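Local structure of Myo-inositol phosphohydrolase (Mitsuokella multacida, 4WU3) at residues A[338-343]-A[435-440]. The protein probably removes phosphate from inositol hexakisphosphate by hydrolysis, and binds inositol-(1,3,4,5)-tetrakisphosphate through a protein-tyrosine-phosphatase-like fold. The protein carries 2 engineered substitutions. Sequence-based numbering, arbitrary orientation.
Sequences NGYIWR and SWYGLR. With 4IP (inositol-(1,3,4,5)-tetrakisphosphate), chain F.
Trp436 lies across the backbone of Gly339 to Ile341, one indole face covering the chain where it changes direction at Ile341. Gly339 CA sits 3.6 Å from the centroid of the five-membered ring in a CH-pi contact, while the six-membered ring turns its edge to the face of Trp342, planes 56° apart, with CE3 over the middle of that indole. With CG anti to the backbone N (chi1 -174°), the Trp436 ring is carried over this backbone. Replacing Trp436 by alanine is likely to uncover the Gly339-Ile341 backbone and leave the face of Trp342 without its edge-on partner. Next to this tight block the strands pair antiparallel: Arg343 and Ser435 exchange two backbone hydrogen bonds, and Tyr437 N reaches Ile341 O at 2.8 Å. Tyr340 N also binds Tyr437 O (3.0 Å), from above the carbonyl plane; with Tyr340 and Ile341 both facing Tyr437, this is a classic beta bulge. Toward Asn338 and Leu439 the contact loosens, and water links Asn338 O to Leu439 N; a second water, in plane at the edge of the Trp436 indole, joins Gly339 O to Trp436 NE1. On the face shared with Ser435 and Tyr437, Arg343 runs extended past the Tyr437 ring, its guanidinium 81° from the ring plane, to grip the ligand's 3-phosphate: NH2 lies 2.6 Å from O6P and NH1 3.2 Å from O5P. Water bridges NH1 to Ser435 OG, which also bonds Asp345. Strand 342-346 runs between 432-438 and 467-471 in a mixed sheet, Trp342 and Trp436 packing against helix 449-463, while Thr77 of the second subunit meets Tyr340 and Ile341.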
ATOM      1  N   ASN A 338     -18.218  -4.681 -16.463  1.00 15.91           N
ATOM      2  CA  ASN A 338     -19.072  -5.537 -17.285  1.00 15.33           C
ATOM      3  C   ASN A 338     -20.351  -5.948 -16.567  1.00 15.00           C
ATOM      4  O   ASN A 338     -20.366  -6.126 -15.347  1.00 14.46           O
ATOM      5  CB  ASN A 338     -18.297  -6.763 -17.769  1.00 16.54           C
ATOM      6  CG  ASN A 338     -17.251  -6.411 -18.816  1.00 16.71           C
ATOM      7  OD1 ASN A 338     -17.431  -5.501 -19.634  1.00 15.84           O
ATOM      8  ND2 ASN A 338     -16.153  -7.130 -18.797  1.00 17.43           N
ATOM      9  N   GLY A 339     -21.430  -6.068 -17.334  1.00 12.91           N
ATOM     10  CA  GLY A 339     -22.720  -6.479 -16.790  1.00 13.00           C
ATOM     11  C   GLY A 339     -22.660  -7.857 -16.160  1.00 13.65           C
ATOM     12  O   GLY A 339     -21.955  -8.742 -16.639  1.00 12.60           O
ATOM     13  N   TYR A 340     -23.409  -8.040 -15.081  1.00 13.24           N
ATOM     14  CA  TYR A 340     -23.469  -9.331 -14.416  1.00 13.50           C
ATOM     15  C   TYR A 340     -24.893  -9.710 -13.966  1.00 13.40           C
ATOM     16  O   TYR A 340     -25.090 -10.760 -13.349  1.00 14.20           O
ATOM     17  CB  TYR A 340     -22.540  -9.310 -13.206  1.00 13.35           C
ATOM     18  CG  TYR A 340     -22.885  -8.177 -12.276  1.00 12.62           C
ATOM     19  CD1 TYR A 340     -23.929  -8.305 -11.379  1.00 12.81           C
ATOM     20  CD2 TYR A 340     -22.198  -6.972 -12.317  1.00 11.65           C
ATOM     21  CE1 TYR A 340     -24.277  -7.276 -10.526  1.00 12.16           C
ATOM     22  CE2 TYR A 340     -22.537  -5.930 -11.460  1.00 11.80           C
ATOM     23  CZ  TYR A 340     -23.584  -6.095 -10.567  1.00 11.68           C
ATOM     24  OH  TYR A 340     -23.966  -5.099  -9.691  1.00 13.00           O
ATOM     25  N   ILE A 341     -25.878  -8.868 -14.266  1.00 13.10           N
ATOM     26  CA  ILE A 341     -27.262  -9.165 -13.895  1.00 12.32           C
ATOM     27  C   ILE A 341     -28.263  -8.466 -14.805  1.00 11.97           C
ATOM     28  O   ILE A 341     -28.000  -7.379 -15.324  1.00 11.75           O
ATOM     29  CB  ILE A 341     -27.541  -8.749 -12.430  1.00 12.28           C
ATOM     30  CG1 ILE A 341     -28.826  -9.398 -11.905  1.00 11.55           C
ATOM     31  CG2 ILE A 341     -27.633  -7.236 -12.306  1.00 12.79           C
ATOM     32  CD1 ILE A 341     -29.084  -9.161 -10.432  1.00 10.67           C
ATOM     33  N   TRP A 342     -29.417  -9.092 -14.992  1.00 11.53           N
ATOM     34  CA  TRP A 342     -30.519  -8.429 -15.665  1.00 12.21           C
ATOM     35  C   TRP A 342     -31.303  -7.616 -14.640  1.00 13.48           C
ATOM     36  O   TRP A 342     -31.935  -8.144 -13.726  1.00 13.54           O
ATOM     37  CB  TRP A 342     -31.427  -9.426 -16.381  1.00 12.73           C
ATOM     38  CG  TRP A 342     -30.839  -9.967 -17.650  1.00 12.39           C
ATOM     39  CD1 TRP A 342     -30.375 -11.229 -17.855  1.00 13.23           C
ATOM     40  CD2 TRP A 342     -30.648  -9.261 -18.888  1.00 12.71           C
ATOM     41  NE1 TRP A 342     -29.899 -11.360 -19.146  1.00 14.72           N
ATOM     42  CE2 TRP A 342     -30.059 -10.166 -19.800  1.00 13.63           C
ATOM     43  CE3 TRP A 342     -30.910  -7.952 -19.311  1.00 13.07           C
ATOM     44  CZ2 TRP A 342     -29.731  -9.804 -21.106  1.00 13.98           C
ATOM     45  CZ3 TRP A 342     -30.578  -7.591 -20.604  1.00 12.60           C
ATOM     46  CH2 TRP A 342     -30.005  -8.517 -21.491  1.00 13.47           C
ATOM     47  N   ARG A 343     -31.222  -6.308 -14.796  1.00 15.12           N
ATOM     48  CA  ARG A 343     -31.916  -5.382 -13.944  1.00 13.72           C
ATOM     49  C   ARG A 343     -33.306  -5.148 -14.499  1.00 14.19           C
ATOM     50  O   ARG A 343     -33.483  -4.990 -15.704  1.00 13.95           O
ATOM     51  CB  ARG A 343     -31.151  -4.068 -13.942  1.00 12.99           C
ATOM     52  CG  ARG A 343     -31.865  -2.914 -13.264  1.00 13.22           C
ATOM     53  CD  ARG A 343     -31.043  -1.641 -13.400  1.00 12.49           C
ATOM     54  NE  ARG A 343     -31.414  -0.634 -12.411  1.00 12.89           N
ATOM     55  CZ  ARG A 343     -30.833   0.561 -12.303  1.00 13.02           C
ATOM     56  NH1 ARG A 343     -29.852   0.910 -13.124  1.00 11.57           N
ATOM     57  NH2 ARG A 343     -31.238   1.415 -11.374  1.00 14.38           N
ATOM     58  N   SER A 435     -32.308  -4.240 -18.393  1.00 10.29           N
ATOM     59  CA  SER A 435     -30.976  -3.847 -18.850  1.00  9.76           C
ATOM     60  C   SER A 435     -29.894  -4.756 -18.279  1.00 10.05           C
ATOM     61  O   SER A 435     -30.066  -5.375 -17.231  1.00 11.56           O
ATOM     62  CB  SER A 435     -30.687  -2.378 -18.507  1.00  9.57           C
ATOM     63  OG  SER A 435     -30.790  -2.142 -17.119  1.00  8.98           O
ATOM     64  N   TRP A 436     -28.777  -4.858 -18.983  1.00  9.84           N
ATOM     65  CA  TRP A 436     -27.677  -5.686 -18.518  1.00 10.14           C
ATOM     66  C   TRP A 436     -26.778  -4.807 -17.661  1.00 10.49           C
ATOM     67  O   TRP A 436     -26.012  -3.999 -18.170  1.00 11.16           O
ATOM     68  CB  TRP A 436     -26.930  -6.272 -19.705  1.00 10.35           C
ATOM     69  CG  TRP A 436     -25.848  -7.263 -19.350  1.00 12.18           C
ATOM     70  CD1 TRP A 436     -24.528  -7.173 -19.671  1.00 13.29           C
ATOM     71  CD2 TRP A 436     -26.003  -8.496 -18.630  1.00 12.70           C
ATOM     72  NE1 TRP A 436     -23.850  -8.262 -19.194  1.00 13.65           N
ATOM     73  CE2 TRP A 436     -24.731  -9.089 -18.549  1.00 14.06           C
ATOM     74  CE3 TRP A 436     -27.094  -9.149 -18.041  1.00 13.25           C
ATOM     75  CZ2 TRP A 436     -24.513 -10.310 -17.905  1.00 14.02           C
ATOM     76  CZ3 TRP A 436     -26.879 -10.359 -17.397  1.00 14.04           C
ATOM     77  CH2 TRP A 436     -25.597 -10.927 -17.336  1.00 15.25           C
ATOM     78  N   TYR A 437     -26.905  -4.962 -16.353  1.00 11.27           N
ATOM     79  CA  TYR A 437     -26.345  -4.022 -15.403  1.00 10.68           C
ATOM     80  C   TYR A 437     -24.975  -4.439 -14.937  1.00 10.69           C
ATOM     81  O   TYR A 437     -24.808  -5.521 -14.378  1.00 10.45           O
ATOM     82  CB  TYR A 437     -27.252  -3.893 -14.176  1.00 10.21           C
ATOM     83  CG  TYR A 437     -26.781  -2.848 -13.187  1.00 10.44           C
ATOM     84  CD1 TYR A 437     -27.089  -1.504 -13.366  1.00 11.18           C
ATOM     85  CD2 TYR A 437     -26.017  -3.202 -12.087  1.00 10.54           C
ATOM     86  CE1 TYR A 437     -26.657  -0.542 -12.462  1.00 11.12           C
ATOM     87  CE2 TYR A 437     -25.565  -2.247 -11.189  1.00 11.54           C
ATOM     88  CZ  TYR A 437     -25.888  -0.922 -11.380  1.00 11.45           C
ATOM     89  OH  TYR A 437     -25.445   0.015 -10.483  1.00 12.68           O
ATOM     90  N   GLY A 438     -24.001  -3.562 -15.150  1.00 10.87           N
ATOM     91  CA  GLY A 438     -22.681  -3.716 -14.539  1.00 12.20           C
ATOM     92  C   GLY A 438     -22.444  -2.616 -13.519  1.00 12.11           C
ATOM     93  O   GLY A 438     -23.232  -1.692 -13.406  1.00 12.76           O
ATOM     94  N   LEU A 439     -21.356  -2.722 -12.771  1.00 12.04           N
ATOM     95  CA  LEU A 439     -20.990  -1.707 -11.791  1.00 11.88           C
ATOM     96  C   LEU A 439     -21.090  -0.297 -12.368  1.00 10.66           C
ATOM     97  O   LEU A 439     -20.631  -0.033 -13.480  1.00  9.74           O
ATOM     98  CB  LEU A 439     -19.564  -1.971 -11.316  1.00 13.07           C
ATOM     99  CG  LEU A 439     -18.915  -0.899 -10.439  1.00 14.62           C
ATOM    100  CD1 LEU A 439     -19.553  -0.899  -9.057  1.00 13.78           C
ATOM    101  CD2 LEU A 439     -17.417  -1.162 -10.357  1.00 14.98           C
ATOM    102  N   ARG A 440     -21.671   0.609 -11.591  1.00 10.62           N
ATOM    103  CA  ARG A 440     -21.957   1.987 -12.038  1.00 11.34           C
ATOM    104  C   ARG A 440     -22.821   2.093 -13.304  1.00 11.54           C
ATOM    105  O   ARG A 440     -22.878   3.148 -13.940  1.00 12.62           O
ATOM    106  CB  ARG A 440     -20.659   2.762 -12.257  1.00 11.48           C
ATOM    107  CG  ARG A 440     -19.992   3.224 -10.975  1.00 11.89           C
ATOM    108  CD  ARG A 440     -18.703   3.959 -11.287  1.00 12.37           C
ATOM    109  NE  ARG A 440     -17.904   4.179 -10.089  1.00 12.62           N
ATOM    110  CZ  ARG A 440     -16.772   4.874 -10.063  1.00 12.17           C
ATOM    111  NH1 ARG A 440     -16.302   5.429 -11.176  1.00 12.07           N
ATOM    112  NH2 ARG A 440     -16.124   5.025  -8.917  1.00 12.03           N
TER
HETATM  113  C1  4IP F 702     -29.365   8.536 -13.884  1.00 39.44           C
HETATM  114  O1  4IP F 702     -30.287   9.094 -14.820  1.00 28.87           O
HETATM  115  C2  4IP F 702     -29.805   7.132 -13.489  1.00 44.96           C
HETATM  116  O2  4IP F 702     -31.137   7.174 -12.995  1.00 47.40           O
HETATM  117  C3  4IP F 702     -28.918   6.553 -12.394  1.00 50.30           C
HETATM  118  O3  4IP F 702     -29.391   5.253 -12.032  1.00 63.15           O
HETATM  119  C4  4IP F 702     -28.880   7.451 -11.161  1.00 48.35           C
HETATM  120  O4  4IP F 702     -27.958   6.902 -10.213  1.00 51.77           O
HETATM  121  C5  4IP F 702     -28.443   8.859 -11.550  1.00 49.28           C
HETATM  122  O5  4IP F 702     -28.458   9.721 -10.409  1.00 54.25           O
HETATM  123  C6  4IP F 702     -29.329   9.438 -12.651  1.00 44.98           C
HETATM  124  O6  4IP F 702     -28.869  10.739 -13.027  1.00 41.56           O
HETATM  125  P1  4IP F 702     -30.214   8.797 -16.398  1.00 21.08           P
HETATM  126  O1P 4IP F 702     -28.992   9.540 -16.862  1.00 17.16           O
HETATM  127  O2P 4IP F 702     -31.525   9.345 -16.899  1.00 20.97           O
HETATM  128  O3P 4IP F 702     -30.127   7.295 -16.495  1.00 23.13           O
HETATM  129  P3  4IP F 702     -28.407   3.978 -12.120  1.00 64.27           P
HETATM  130  O4P 4IP F 702     -27.106   4.479 -11.537  1.00 79.37           O
HETATM  131  O5P 4IP F 702     -28.360   3.654 -13.596  1.00 65.22           O
HETATM  132  O6P 4IP F 702     -29.074   2.926 -11.269  1.00 71.57           O
HETATM  133  P4  4IP F 702     -28.355   6.648  -8.667  1.00 55.79           P
HETATM  134  O7P 4IP F 702     -29.672   5.912  -8.721  1.00 53.50           O
HETATM  135  O8P 4IP F 702     -27.210   5.805  -8.163  1.00 57.45           O
HETATM  136  O9P 4IP F 702     -28.433   8.047  -8.085  1.00 50.09           O
HETATM  137  P5  4IP F 702     -27.317  10.852 -10.241  1.00 59.33           P
HETATM  138  OPF 4IP F 702     -26.090  10.298 -10.949  1.00 44.56           O
HETATM  139  OPG 4IP F 702     -27.178  10.967  -8.737  1.00 75.69           O
HETATM  140  OPH 4IP F 702     -27.904  12.072 -10.913  1.00 61.28           O
HETATM  141  O   HOH W   1     -19.491  -4.872 -13.033  1.00  8.73           O
HETATM  142  O   HOH W   2     -20.871  -8.949 -19.106  1.00 16.37           O
HETATM  143  O   HOH W   3     -29.345   0.011 -16.010  1.00 18.23           O